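Local coordinates for protein nucleoside diphosphate kinase (Pyrobaculum aerophilum, PDB 1XQI) that transfers the gamma phosphate of ATP to nucleoside diphosphates, probably through a phosphohistidine in a ping-pong mechanism, and probably helps to supply nucleoside triphosphates other than ATP, at residues Val15-Leu20 and Arg182-Trp187; Ile46-Met51 and Val119-Gly124; Lys76-Tyr81 and Asp95-Val100. The protein carries 6 engineered substitutions. All coordinates share one frame; numbering follows the deposited sequence.

Contact 1 (Val15-Leu20 and Arg182-Trp187); sequences VEKTLL and REIRFW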
ATOM      1  N   VAL A  15      -7.019  -5.304 -20.654  1.00 43.64           N
ATOM      2  CA  VAL A  15      -6.801  -6.344 -19.606  1.00 41.27           C
ATOM      3  C   VAL A  15      -7.589  -6.132 -18.263  1.00 40.11           C
ATOM      4  O   VAL A  15      -7.688  -5.009 -17.736  1.00 39.82           O
ATOM      5  CB  VAL A  15      -5.276  -6.699 -19.391  1.00 41.60           C
ATOM      6  CG1 VAL A  15      -5.137  -8.103 -18.866  1.00 41.29           C
ATOM      7  CG2 VAL A  15      -4.447  -6.600 -20.706  1.00 40.85           C
ATOM      8  N   GLU A  16      -8.139  -7.246 -17.752  1.00 38.14           N
ATOM      9  CA  GLU A  16      -9.095  -7.336 -16.640  1.00 36.23           C
ATOM     10  C   GLU A  16      -8.470  -6.964 -15.274  1.00 34.77           C
ATOM     11  O   GLU A  16      -7.274  -7.148 -15.051  1.00 34.69           O
ATOM     12  CB  GLU A  16      -9.688  -8.763 -16.652  1.00 35.67           C
ATOM     13  CG  GLU A  16     -10.361  -9.243 -15.384  1.00 36.24           C
ATOM     14  CD  GLU A  16     -11.103 -10.586 -15.547  1.00 38.06           C
ATOM     15  OE1 GLU A  16     -11.562 -10.905 -16.667  1.00 41.39           O
ATOM     16  OE2 GLU A  16     -11.238 -11.342 -14.549  1.00 39.85           O
ATOM     17  N   LYS A  17      -9.281  -6.413 -14.381  1.00 33.21           N
ATOM     18  CA  LYS A  17      -8.830  -5.859 -13.118  1.00 32.22           C
ATOM     19  C   LYS A  17      -9.746  -6.380 -12.055  1.00 31.95           C
ATOM     20  O   LYS A  17     -10.893  -6.740 -12.335  1.00 33.40           O
ATOM     21  CB  LYS A  17      -9.006  -4.347 -13.115  1.00 32.15           C
ATOM     22  CG  LYS A  17      -7.889  -3.595 -13.692  1.00 33.80           C
ATOM     23  CD  LYS A  17      -8.101  -2.106 -13.582  1.00 37.30           C
ATOM     24  CE  LYS A  17      -8.330  -1.491 -14.940  1.00 41.33           C
ATOM     25  NZ  LYS A  17      -9.761  -1.494 -15.227  1.00 43.80           N
ATOM     26  N   THR A  18      -9.312  -6.363 -10.813  1.00 30.88           N
ATOM     27  CA  THR A  18     -10.221  -6.761  -9.746  1.00 29.39           C
ATOM     28  C   THR A  18      -9.905  -5.983  -8.484  1.00 29.77           C
ATOM     29  O   THR A  18      -8.822  -5.434  -8.356  1.00 29.91           O
ATOM     30  CB  THR A  18     -10.173  -8.292  -9.495  1.00 29.18           C
ATOM     31  OG1 THR A  18     -11.229  -8.671  -8.599  1.00 25.72           O
ATOM     32  CG2 THR A  18      -8.773  -8.720  -8.950  1.00 27.10           C
ATOM     33  N   LEU A  19     -10.854  -5.924  -7.563  1.00 30.35           N
ATOM     34  CA  LEU A  19     -10.662  -5.171  -6.341  1.00 30.90           C
ATOM     35  C   LEU A  19     -10.465  -6.155  -5.196  1.00 31.56           C
ATOM     36  O   LEU A  19     -11.284  -7.090  -4.992  1.00 31.96           O
ATOM     37  CB  LEU A  19     -11.903  -4.306  -6.093  1.00 31.51           C
ATOM     38  CG  LEU A  19     -12.010  -3.224  -5.006  1.00 30.84           C
ATOM     39  CD1 LEU A  19     -12.046  -3.809  -3.629  1.00 28.55           C
ATOM     40  CD2 LEU A  19     -10.887  -2.218  -5.146  1.00 31.58           C
ATOM     41  N   LEU A  20      -9.394  -5.933  -4.444  1.00 31.12           N
ATOM     42  CA  LEU A  20      -9.121  -6.694  -3.244  1.00 30.83           C
ATOM     43  C   LEU A  20      -9.022  -5.762  -2.034  1.00 30.60           C
ATOM     44  O   LEU A  20      -8.377  -4.728  -2.103  1.00 30.66           O
ATOM     45  CB  LEU A  20      -7.835  -7.533  -3.420  1.00 30.73           C
ATOM     46  CG  LEU A  20      -7.619  -8.403  -2.176  1.00 31.56           C
ATOM     47  CD1 LEU A  20      -8.011  -9.907  -2.328  1.00 27.87           C
ATOM     48  CD2 LEU A  20      -6.204  -8.194  -1.692  1.00 31.83           C
ATOM     49  N   ARG A 182     -17.492  -2.066 -10.737  1.00 33.29           N
ATOM     50  CA  ARG A 182     -18.240  -1.256  -9.768  1.00 32.95           C
ATOM     51  C   ARG A 182     -17.474  -0.977  -8.458  1.00 32.34           C
ATOM     52  O   ARG A 182     -17.410   0.154  -7.985  1.00 32.38           O
ATOM     53  CB  ARG A 182     -19.572  -1.935  -9.455  1.00 32.71           C
ATOM     54  CG  ARG A 182     -20.674  -0.959  -9.310  1.00 34.99           C
ATOM     55  CD  ARG A 182     -21.816  -1.522  -8.476  1.00 36.20           C
ATOM     56  NE  ARG A 182     -21.482  -1.589  -7.064  1.00 36.67           N
ATOM     57  CZ  ARG A 182     -21.235  -2.707  -6.399  1.00 34.47           C
ATOM     58  NH1 ARG A 182     -21.297  -3.863  -7.050  1.00 35.02           N
ATOM     59  NH2 ARG A 182     -20.940  -2.658  -5.094  1.00 27.49           N
ATOM     60  N   GLU A 183     -16.900  -2.013  -7.864  1.00 32.06           N
ATOM     61  CA  GLU A 183     -16.146  -1.851  -6.637  1.00 31.94           C
ATOM     62  C   GLU A 183     -14.889  -1.012  -6.890  1.00 32.50           C
ATOM     63  O   GLU A 183     -14.509  -0.219  -5.999  1.00 32.10           O
ATOM     64  CB  GLU A 183     -15.821  -3.201  -6.018  1.00 32.01           C
ATOM     65  CG  GLU A 183     -17.045  -4.062  -5.802  1.00 31.26           C
ATOM     66  CD  GLU A 183     -16.723  -5.437  -5.198  1.00 32.70           C
ATOM     67  OE1 GLU A 183     -17.656  -6.054  -4.578  1.00 31.59           O
ATOM     68  OE2 GLU A 183     -15.553  -5.899  -5.353  1.00 28.05           O
ATOM     69  N   ILE A 184     -14.298  -1.129  -8.097  1.00 32.56           N
ATOM     70  CA  ILE A 184     -13.175  -0.266  -8.496  1.00 33.46           C
ATOM     71  C   ILE A 184     -13.552   1.223  -8.539  1.00 35.30           C
ATOM     72  O   ILE A 184     -12.890   2.044  -7.883  1.00 35.84           O
ATOM     73  CB  ILE A 184     -12.466  -0.700  -9.800  1.00 32.50           C
ATOM     74  CG1 ILE A 184     -11.706  -2.004  -9.610  1.00 30.96           C
ATOM     75  CG2 ILE A 184     -11.501   0.389 -10.254  1.00 30.60           C
ATOM     76  CD1 ILE A 184     -11.333  -2.676 -10.940  1.00 30.95           C
ATOM     77  N   ARG A 185     -14.597   1.576  -9.290  1.00 37.70           N
ATOM     78  CA  ARG A 185     -15.094   2.997  -9.337  1.00 39.68           C
ATOM     79  C   ARG A 185     -15.434   3.528  -7.930  1.00 38.55           C
ATOM     80  O   ARG A 185     -15.090   4.643  -7.565  1.00 38.57           O
ATOM     81  CB  ARG A 185     -16.315   3.187 -10.302  1.00 39.42           C
ATOM     82  CG  ARG A 185     -16.938   4.672 -10.292  1.00 41.36           C
ATOM     83  CD  ARG A 185     -18.519   4.751 -10.410  1.00 43.43           C
ATOM     84  NE  ARG A 185     -19.128   3.534  -9.836  1.00 51.90           N
ATOM     85  CZ  ARG A 185     -19.463   3.344  -8.545  1.00 51.85           C
ATOM     86  NH1 ARG A 185     -19.315   4.325  -7.633  1.00 50.15           N
ATOM     87  NH2 ARG A 185     -19.961   2.156  -8.173  1.00 47.95           N
ATOM     88  N   PHE A 186     -16.091   2.690  -7.144  1.00 38.57           N
ATOM     89  CA  PHE A 186     -16.499   3.048  -5.787  1.00 37.85           C
ATOM     90  C   PHE A 186     -15.379   3.621  -4.932  1.00 37.84           C
ATOM     91  O   PHE A 186     -15.605   4.607  -4.254  1.00 38.51           O
ATOM     92  CB  PHE A 186     -17.149   1.852  -5.063  1.00 36.83           C
ATOM     93  CG  PHE A 186     -17.606   2.189  -3.683  1.00 36.99           C
ATOM     94  CD1 PHE A 186     -18.879   2.712  -3.468  1.00 34.77           C
ATOM     95  CD2 PHE A 186     -16.744   2.038  -2.592  1.00 35.65           C
ATOM     96  CE1 PHE A 186     -19.289   3.072  -2.185  1.00 35.73           C
ATOM     97  CE2 PHE A 186     -17.152   2.375  -1.310  1.00 35.66           C
ATOM     98  CZ  PHE A 186     -18.423   2.896  -1.106  1.00 35.36           C
ATOM     99  N   TRP A 187     -14.195   2.988  -4.953  1.00 38.10           N
ATOM    100  CA  TRP A 187     -13.030   3.383  -4.141  1.00 37.81           C
ATOM    101  C   TRP A 187     -12.005   4.305  -4.810  1.00 39.02           C
ATOM    102  O   TRP A 187     -11.246   4.945  -4.105  1.00 39.48           O
ATOM    103  CB  TRP A 187     -12.270   2.146  -3.680  1.00 37.33           C
ATOM    104  CG  TRP A 187     -12.954   1.314  -2.651  1.00 35.60           C
ATOM    105  CD1 TRP A 187     -13.470   0.057  -2.816  1.00 34.54           C
ATOM    106  CD2 TRP A 187     -13.178   1.665  -1.288  1.00 34.82           C
ATOM    107  NE1 TRP A 187     -14.033  -0.388  -1.635  1.00 35.02           N
ATOM    108  CE2 TRP A 187     -13.854   0.569  -0.676  1.00 34.97           C
ATOM    109  CE3 TRP A 187     -12.900   2.810  -0.520  1.00 34.40           C
ATOM    110  CZ2 TRP A 187     -14.240   0.575   0.671  1.00 37.00           C
ATOM    111  CZ3 TRP A 187     -13.285   2.824   0.824  1.00 35.92           C
ATOM    112  CH2 TRP A 187     -13.962   1.708   1.405  1.00 37.22           C
TER
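Leu19 is where strand 17-20 and helix 182-187 fit together most fully. Its CG lies anti to the backbone N (chi1 -171°), which carries the isobutyl group off the sheet and obliquely across the start of the Glu183 side chain, with Leu19 CG 3.9 Å from Glu183 CB. Both methyls then reach the pyrrole end of the indole, Leu19 CD2 standing 4.2 Å from Trp187 CD1, while Ile184 CG1 flanks Leu19 CB. Phe62 and Ile59 of helix 56-62 also pack against Trp187. This is one helix-on-sheet layer of the ferredoxin-like alpha/beta sandwich: the C-terminal helix 177-187 lies over strand 17-22, and the axes of the two short segments cross at 62° and come within 7.7 Å. A buried carboxylate sits at the edge of this greasy patch. Glu183 runs extended beyond CG, and its OE2 is hydrogen-bonded both to Ser174 OG and to NE2 of His172, the predicted phosphohistidine. That is consistent with the glutamate fixing the imidazole through NE2, which leaves ND1, the nitrogen predicted to carry the phosphate, for the reaction. The Lys17 end is sparser: two partly exposed residues share one close side-chain contact, Ile184 CD1, extended along chi2, touching Lys17 CB at 3.6 Å, whereas the rest of the lysine takes no part; Val193 and Glu195 of the C-terminal tail lie alongside.

Contact 2 (Ile46-Met51 and Val119-Gly124); sequences IVALKM and VMVLKG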
ATOM      1  N   ILE A  46      -0.155  -4.492  -9.165  1.00 30.45           N
ATOM      2  CA  ILE A  46      -0.985  -3.560  -8.362  1.00 30.04           C
ATOM      3  C   ILE A  46      -1.061  -2.216  -9.097  1.00 30.32           C
ATOM      4  O   ILE A  46      -0.046  -1.595  -9.322  1.00 29.24           O
ATOM      5  CB  ILE A  46      -0.373  -3.297  -6.967  1.00 30.25           C
ATOM      6  CG1 ILE A  46      -0.357  -4.584  -6.131  1.00 31.36           C
ATOM      7  CG2 ILE A  46      -1.080  -2.094  -6.242  1.00 27.78           C
ATOM      8  CD1 ILE A  46       0.332  -4.405  -4.758  1.00 30.56           C
ATOM      9  N   VAL A  47      -2.258  -1.779  -9.488  1.00 30.71           N
ATOM     10  CA  VAL A  47      -2.408  -0.510 -10.239  1.00 29.71           C
ATOM     11  C   VAL A  47      -3.122   0.590  -9.398  1.00 29.65           C
ATOM     12  O   VAL A  47      -3.306   1.719  -9.868  1.00 29.18           O
ATOM     13  CB  VAL A  47      -3.124  -0.728 -11.638  1.00 30.06           C
ATOM     14  CG1 VAL A  47      -2.343  -1.687 -12.581  1.00 28.73           C
ATOM     15  CG2 VAL A  47      -4.509  -1.211 -11.471  1.00 30.03           C
ATOM     16  N   ALA A  48      -3.528   0.238  -8.162  1.00 29.24           N
ATOM     17  CA  ALA A  48      -4.133   1.150  -7.191  1.00 28.68           C
ATOM     18  C   ALA A  48      -3.984   0.526  -5.804  1.00 28.81           C
ATOM     19  O   ALA A  48      -4.082  -0.688  -5.629  1.00 29.31           O
ATOM     20  CB  ALA A  48      -5.599   1.444  -7.523  1.00 28.76           C
ATOM     21  N   LEU A  49      -3.696   1.363  -4.825  1.00 28.82           N
ATOM     22  CA  LEU A  49      -3.384   0.919  -3.484  1.00 28.99           C
ATOM     23  C   LEU A  49      -3.577   2.082  -2.534  1.00 28.90           C
ATOM     24  O   LEU A  49      -2.986   3.118  -2.747  1.00 29.10           O
ATOM     25  CB  LEU A  49      -1.929   0.482  -3.406  1.00 29.24           C
ATOM     26  CG  LEU A  49      -1.393  -0.535  -2.371  1.00 28.65           C
ATOM     27  CD1 LEU A  49      -0.052  -0.049  -1.932  1.00 27.56           C
ATOM     28  CD2 LEU A  49      -2.223  -0.709  -1.217  1.00 27.04           C
ATOM     29  N   LYS A  50      -4.406   1.919  -1.501  1.00 28.86           N
ATOM     30  CA  LYS A  50      -4.455   2.887  -0.422  1.00 29.55           C
ATOM     31  C   LYS A  50      -4.896   2.270   0.894  1.00 29.44           C
ATOM     32  O   LYS A  50      -5.651   1.314   0.881  1.00 29.49           O
ATOM     33  CB  LYS A  50      -5.346   4.069  -0.778  1.00 30.17           C
ATOM     34  CG  LYS A  50      -6.783   3.759  -1.111  1.00 30.35           C
ATOM     35  CD  LYS A  50      -7.463   5.064  -1.417  1.00 35.10           C
ATOM     36  CE  LYS A  50      -8.903   4.855  -1.833  1.00 38.02           C
ATOM     37  NZ  LYS A  50      -9.370   6.087  -2.544  1.00 38.15           N
HETATM   38  N   MSE A  51      -4.389   2.793   2.013  1.00 29.46           N
HETATM   39  CA  MSE A  51      -4.885   2.444   3.357  1.00 30.09           C
HETATM   40  C   MSE A  51      -6.049   3.454   3.648  1.00 32.51           C
HETATM   41  O   MSE A  51      -5.896   4.665   3.437  1.00 33.11           O
HETATM   42  CB  MSE A  51      -3.763   2.520   4.413  1.00 28.62           C
HETATM   43  CG  MSE A  51      -4.283   2.321   5.853  1.00 24.42           C
HETATM   44 SE   MSE A  51      -2.960   2.290   7.101  1.00 12.37          SE
HETATM   45  CE  MSE A  51      -2.281   0.736   6.640  1.00 16.82           C
ATOM     46  N   VAL A 119      -7.029  -1.170   0.392  1.00 25.00           N
ATOM     47  CA  VAL A 119      -7.734  -1.468  -0.841  1.00 24.32           C
ATOM     48  C   VAL A 119      -6.721  -1.493  -1.992  1.00 24.05           C
ATOM     49  O   VAL A 119      -5.858  -0.604  -2.100  1.00 23.72           O
ATOM     50  CB  VAL A 119      -8.798  -0.378  -1.149  1.00 25.07           C
ATOM     51  CG1 VAL A 119      -9.746  -0.857  -2.255  1.00 24.92           C
ATOM     52  CG2 VAL A 119      -9.631  -0.086   0.104  1.00 27.60           C
HETATM   53  N   MSE A 120      -6.816  -2.491  -2.859  1.00 23.06           N
HETATM   54  CA  MSE A 120      -5.900  -2.546  -4.013  1.00 22.98           C
HETATM   55  C   MSE A 120      -6.667  -3.000  -5.234  1.00 23.19           C
HETATM   56  O   MSE A 120      -7.713  -3.664  -5.157  1.00 22.02           O
HETATM   57  CB  MSE A 120      -4.613  -3.438  -3.749  1.00 22.73           C
HETATM   58  CG  MSE A 120      -4.875  -4.940  -3.536  1.00 20.96           C
HETATM   59 SE   MSE A 120      -3.386  -5.847  -3.040  1.00 13.47          SE
HETATM   60  CE  MSE A 120      -3.378  -5.164  -1.424  1.00 16.99           C
ATOM     61  N   VAL A 121      -6.138  -2.613  -6.386  1.00 24.26           N
ATOM     62  CA  VAL A 121      -6.678  -3.101  -7.653  1.00 25.32           C
ATOM     63  C   VAL A 121      -5.576  -3.909  -8.290  1.00 25.30           C
ATOM     64  O   VAL A 121      -4.420  -3.465  -8.339  1.00 26.47           O
ATOM     65  CB  VAL A 121      -7.135  -1.963  -8.536  1.00 25.59           C
ATOM     66  CG1 VAL A 121      -7.606  -2.479  -9.927  1.00 27.75           C
ATOM     67  CG2 VAL A 121      -8.282  -1.226  -7.855  1.00 27.15           C
ATOM     68  N   LEU A 122      -5.922  -5.101  -8.727  1.00 24.87           N
ATOM     69  CA  LEU A 122      -4.970  -6.030  -9.295  1.00 26.19           C
ATOM     70  C   LEU A 122      -5.422  -6.254 -10.728  1.00 27.68           C
ATOM     71  O   LEU A 122      -6.622  -6.521 -10.974  1.00 27.68           O
ATOM     72  CB  LEU A 122      -4.972  -7.369  -8.533  1.00 25.66           C
ATOM     73  CG  LEU A 122      -4.358  -7.306  -7.132  1.00 26.16           C
ATOM     74  CD1 LEU A 122      -4.972  -8.395  -6.269  1.00 24.63           C
ATOM     75  CD2 LEU A 122      -2.860  -7.465  -7.260  1.00 23.19           C
ATOM     76  N   LYS A 123      -4.461  -6.119 -11.642  1.00 27.83           N
ATOM     77  CA  LYS A 123      -4.625  -6.246 -13.076  1.00 29.15           C
ATOM     78  C   LYS A 123      -3.826  -7.461 -13.598  1.00 28.78           C
ATOM     79  O   LYS A 123      -2.629  -7.677 -13.272  1.00 29.33           O
ATOM     80  CB  LYS A 123      -4.112  -4.945 -13.757  1.00 29.69           C
ATOM     81  CG  LYS A 123      -4.358  -4.826 -15.288  1.00 29.50           C
ATOM     82  CD  LYS A 123      -3.455  -3.760 -15.906  1.00 32.49           C
ATOM     83  CE  LYS A 123      -3.750  -3.464 -17.398  1.00 34.94           C
ATOM     84  NZ  LYS A 123      -4.671  -2.275 -17.501  1.00 37.04           N
ATOM     85  N   GLY A 124      -4.491  -8.278 -14.385  1.00 28.02           N
ATOM     86  CA  GLY A 124      -3.802  -9.307 -15.112  1.00 27.96           C
ATOM     87  C   GLY A 124      -4.821 -10.176 -15.792  1.00 29.20           C
ATOM     88  O   GLY A 124      -6.040 -10.073 -15.506  1.00 28.96           O
TER
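Strands 46-51 and 119-123 run antiparallel, their axes 4.5 Å apart, with an angle of 173° between their N-to-C directions. Lys50 and Val119 form a regular hydrogen-bonded pair: Lys50 N gives to Val119 O in the carbonyl plane, and Val119 N to Lys50 O nearly along the C=O axis, at 2.9 Å. Further on, Val47 and Ala48 together face Val121. Val47 N bonds to Val121 O at 3.0 Å, Val121 N bonds to Ala48 O at 2.9 Å, and Val47 has a near-helical psi of -2°, which makes this a beta bulge. Both of these donors stand above the carbonyl planes they meet. The bulge turns Val47 so that its CG2 lies 3.7 Å from Val121 CG1, while Val47 CG1 meets Lys123 CB at 3.9 Å. Ala48 CB rests against Val121 CG2 on the sheet face shared with Val119 and Lys50. On the opposite face Ile46 and Leu122 lie side by side, Ile46 CG1 4.0 Å from Leu122 CD2, and the selenium of Met120, a selenomethionine, sits 4.3 Å from Ile46 CD1. Helix 32-42 covers that face through Ile36 and Phe39. Leu49 and Met51 make backbone hydrogen bonds to the second subunit. Strand 46-51 therefore gives one polar edge to strand 119-123, and the other is shared between Leu194 of the same chain and the second subunit.

Contact 3 (Lys76-Tyr81 and Asp95-Val100); sequences KLLKAY and DDPVEV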
ATOM      1  N   LYS A  76     -27.416 -18.876   3.679  1.00 50.05           N
ATOM      2  CA  LYS A  76     -26.147 -19.470   4.097  1.00 50.35           C
ATOM      3  C   LYS A  76     -26.025 -19.486   5.629  1.00 49.51           C
ATOM      4  O   LYS A  76     -25.704 -20.540   6.205  1.00 49.96           O
ATOM      5  CB  LYS A  76     -24.988 -18.749   3.395  1.00 50.65           C
ATOM      6  CG  LYS A  76     -23.589 -18.919   3.979  1.00 52.41           C
ATOM      7  CD  LYS A  76     -22.510 -18.510   2.927  1.00 52.55           C
ATOM      8  CE  LYS A  76     -21.290 -17.838   3.570  1.00 55.46           C
ATOM      9  NZ  LYS A  76     -20.845 -18.533   4.816  1.00 55.35           N
ATOM     10  N   LEU A  77     -26.341 -18.357   6.280  1.00 47.86           N
ATOM     11  CA  LEU A  77     -26.377 -18.289   7.751  1.00 46.62           C
ATOM     12  C   LEU A  77     -27.445 -19.206   8.366  1.00 46.26           C
ATOM     13  O   LEU A  77     -27.221 -19.812   9.420  1.00 45.52           O
ATOM     14  CB  LEU A  77     -26.556 -16.838   8.247  1.00 46.51           C
ATOM     15  CG  LEU A  77     -26.663 -16.579   9.772  1.00 46.56           C
ATOM     16  CD1 LEU A  77     -25.495 -17.178  10.579  1.00 45.95           C
ATOM     17  CD2 LEU A  77     -26.771 -15.115  10.104  1.00 46.19           C
ATOM     18  N   LEU A  78     -28.594 -19.295   7.698  1.00 45.88           N
ATOM     19  CA  LEU A  78     -29.689 -20.133   8.150  1.00 46.62           C
ATOM     20  C   LEU A  78     -29.337 -21.622   8.056  1.00 47.71           C
ATOM     21  O   LEU A  78     -29.639 -22.393   8.984  1.00 47.63           O
ATOM     22  CB  LEU A  78     -30.998 -19.819   7.400  1.00 46.29           C
ATOM     23  CG  LEU A  78     -31.728 -18.487   7.694  1.00 45.31           C
ATOM     24  CD1 LEU A  78     -32.898 -18.329   6.776  1.00 43.27           C
ATOM     25  CD2 LEU A  78     -32.169 -18.347   9.148  1.00 42.78           C
ATOM     26  N   LYS A  79     -28.677 -22.007   6.960  1.00 48.58           N
ATOM     27  CA  LYS A  79     -28.146 -23.361   6.806  1.00 49.78           C
ATOM     28  C   LYS A  79     -27.103 -23.628   7.900  1.00 50.66           C
ATOM     29  O   LYS A  79     -27.146 -24.685   8.561  1.00 50.88           O
ATOM     30  CB  LYS A  79     -27.542 -23.572   5.404  1.00 49.65           C
ATOM     31  N   ALA A  80     -26.188 -22.667   8.098  1.00 51.09           N
ATOM     32  CA  ALA A  80     -25.216 -22.736   9.177  1.00 51.35           C
ATOM     33  C   ALA A  80     -25.910 -22.992  10.531  1.00 52.19           C
ATOM     34  O   ALA A  80     -25.624 -24.004  11.187  1.00 52.78           O
ATOM     35  CB  ALA A  80     -24.328 -21.494   9.210  1.00 50.79           C
ATOM     36  N   TYR A  81     -26.848 -22.124  10.929  1.00 52.99           N
ATOM     37  CA  TYR A  81     -27.613 -22.335  12.193  1.00 53.31           C
ATOM     38  C   TYR A  81     -28.252 -23.730  12.363  1.00 53.45           C
ATOM     39  O   TYR A  81     -28.277 -24.297  13.465  1.00 52.77           O
ATOM     40  CB  TYR A  81     -28.704 -21.275  12.359  1.00 52.90           C
ATOM     41  CG  TYR A  81     -28.234 -19.924  12.828  1.00 53.11           C
ATOM     42  CD1 TYR A  81     -29.064 -18.813  12.738  1.00 52.07           C
ATOM     43  CD2 TYR A  81     -26.959 -19.748  13.353  1.00 54.05           C
ATOM     44  CE1 TYR A  81     -28.646 -17.578  13.175  1.00 51.58           C
ATOM     45  CE2 TYR A  81     -26.529 -18.511  13.793  1.00 52.44           C
ATOM     46  CZ  TYR A  81     -27.372 -17.433  13.701  1.00 52.22           C
ATOM     47  OH  TYR A  81     -26.935 -16.211  14.147  1.00 52.05           O
ATOM     48  N   ASP A  95     -36.252 -15.303  11.284  1.00 34.12           N
ATOM     49  CA  ASP A  95     -35.731 -16.326  10.348  1.00 35.56           C
ATOM     50  C   ASP A  95     -35.983 -15.957   8.886  1.00 35.20           C
ATOM     51  O   ASP A  95     -35.875 -16.819   8.005  1.00 36.01           O
ATOM     52  CB  ASP A  95     -36.274 -17.745  10.638  1.00 36.06           C
ATOM     53  CG  ASP A  95     -37.817 -17.820  10.620  1.00 39.17           C
ATOM     54  OD1 ASP A  95     -38.349 -18.831  11.131  1.00 44.40           O
ATOM     55  OD2 ASP A  95     -38.500 -16.898  10.117  1.00 40.58           O
ATOM     56  N   ASP A  96     -36.322 -14.699   8.637  1.00 34.31           N
ATOM     57  CA  ASP A  96     -36.585 -14.260   7.285  1.00 35.39           C
ATOM     58  C   ASP A  96     -35.243 -14.007   6.553  1.00 35.50           C
ATOM     59  O   ASP A  96     -34.480 -13.155   7.005  1.00 35.98           O
ATOM     60  CB  ASP A  96     -37.433 -13.000   7.307  1.00 34.67           C
ATOM     61  CG  ASP A  96     -37.557 -12.399   5.952  1.00 38.81           C
ATOM     62  OD1 ASP A  96     -37.258 -11.208   5.753  1.00 42.15           O
ATOM     63  OD2 ASP A  96     -37.933 -13.151   5.035  1.00 46.64           O
ATOM     64  N   PRO A  97     -34.945 -14.752   5.456  1.00 35.70           N
ATOM     65  CA  PRO A  97     -33.659 -14.631   4.713  1.00 35.64           C
ATOM     66  C   PRO A  97     -33.151 -13.193   4.482  1.00 35.95           C
ATOM     67  O   PRO A  97     -31.989 -12.903   4.852  1.00 35.27           O
ATOM     68  CB  PRO A  97     -33.954 -15.329   3.383  1.00 35.92           C
ATOM     69  CG  PRO A  97     -34.922 -16.394   3.730  1.00 35.32           C
ATOM     70  CD  PRO A  97     -35.803 -15.802   4.849  1.00 35.87           C
ATOM     71  N   VAL A  98     -33.995 -12.320   3.906  1.00 35.82           N
ATOM     72  CA  VAL A  98     -33.683 -10.898   3.675  1.00 36.37           C
ATOM     73  C   VAL A  98     -33.386 -10.099   4.977  1.00 37.78           C
ATOM     74  O   VAL A  98     -32.433  -9.290   5.020  1.00 37.95           O
ATOM     75  CB  VAL A  98     -34.824 -10.194   2.880  1.00 36.15           C
ATOM     76  CG1 VAL A  98     -34.617  -8.710   2.815  1.00 33.84           C
ATOM     77  CG2 VAL A  98     -34.878 -10.743   1.487  1.00 35.01           C
ATOM     78  N   GLU A  99     -34.194 -10.306   6.019  1.00 38.01           N
ATOM     79  CA  GLU A  99     -33.946  -9.657   7.315  1.00 39.69           C
ATOM     80  C   GLU A  99     -32.632 -10.139   7.927  1.00 37.79           C
ATOM     81  O   GLU A  99     -31.916  -9.368   8.568  1.00 38.31           O
ATOM     82  CB  GLU A  99     -35.145  -9.815   8.288  1.00 39.18           C
ATOM     83  CG  GLU A  99     -36.252  -8.719   8.104  1.00 42.26           C
ATOM     84  CD  GLU A  99     -37.560  -9.029   8.860  1.00 44.67           C
ATOM     85  OE1 GLU A  99     -37.506  -9.414  10.057  1.00 52.52           O
ATOM     86  OE2 GLU A  99     -38.667  -8.883   8.269  1.00 50.21           O
ATOM     87  N   VAL A 100     -32.322 -11.410   7.719  1.00 36.02           N
ATOM     88  CA  VAL A 100     -31.051 -12.004   8.154  1.00 35.26           C
ATOM     89  C   VAL A 100     -29.863 -11.414   7.336  1.00 34.59           C
ATOM     90  O   VAL A 100     -28.845 -11.070   7.900  1.00 34.98           O
ATOM     91  CB  VAL A 100     -31.082 -13.583   8.076  1.00 34.97           C
ATOM     92  CG1 VAL A 100     -29.729 -14.174   8.382  1.00 34.92           C
ATOM     93  CG2 VAL A 100     -32.114 -14.165   9.015  1.00 34.99           C
TER
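Asp96 OD1 is gripped by one bond within the segment: Glu99 N donates to it at 3.2 Å, from above the carboxylate plane, with an angle of 150° at the hydrogen. Asp96 is thus the N-cap of helix 97-112, and its carbonyl O starts the helical pattern by accepting from Val100 N. A negative cap at this end would probably suit the helix dipole. The neighbouring Asp95 spends its charge elsewhere, in a salt bridge to Arg89. Across the gap to helix 76-81 the contact is purely apolar in its side chains, and Leu78 and Leu77 carry it. Leu78, with CG anti to the carbonyl carbon (chi1 -71°), spreads its two methyls, CD1 toward Pro97 and CD2 toward Val100, both near Asp95 O. Leu78 CD1 lies 3.6 Å from Asp95 O and also meets Pro97 CG, the two side chains crossing at about a right angle, while Leu78 CD2 lies 4.2 Å from Val100 CG2. Leu77 swings the other way, CG anti to the backbone N (chi1 178°), and presses Leu77 CD2 to within 3.5 Å of Val100 CG1; its CD1 stands over a face of Tyr81, offset toward the rim. Each Val100 methyl thus meets one of the two leucines, with Ile92 of helix 88-92 also against Val100. An alanine in place of Leu78 removes the methyls that meet Pro97, Val100 and the Asp95 carbonyl, and would probably loosen the seat of the helix start. Both segments belong to the insert at residues 68-100; no hydrogen bond crosses between them and they meet by methyl packing, while the cap satisfies Glu99 N and Arg89 pairs with Asp95.

In the fold
Contacts 1 and 2 are neighbours on one antiparallel sheet, with centres about 8 Å apart: strands 17-22 and 117-123 lie side by side, strand 45-52 forms the outer edge within the chain, and helix 177-187 covers one face. Lys50 NZ of contact 2 reaches Trp187 O of contact 1, tying the edge strand to the C-terminal helix. Contact 3 stands apart, its centre about 29 Å from that of contact 1 and 33 Å from that of contact 2. Along the chain, contact 1 spans contact 2, which spans contact 3. The insert contact lies on the other side of the chain's centre from contacts 1 and 2, and helix 97-112 leads back into strand 117-123.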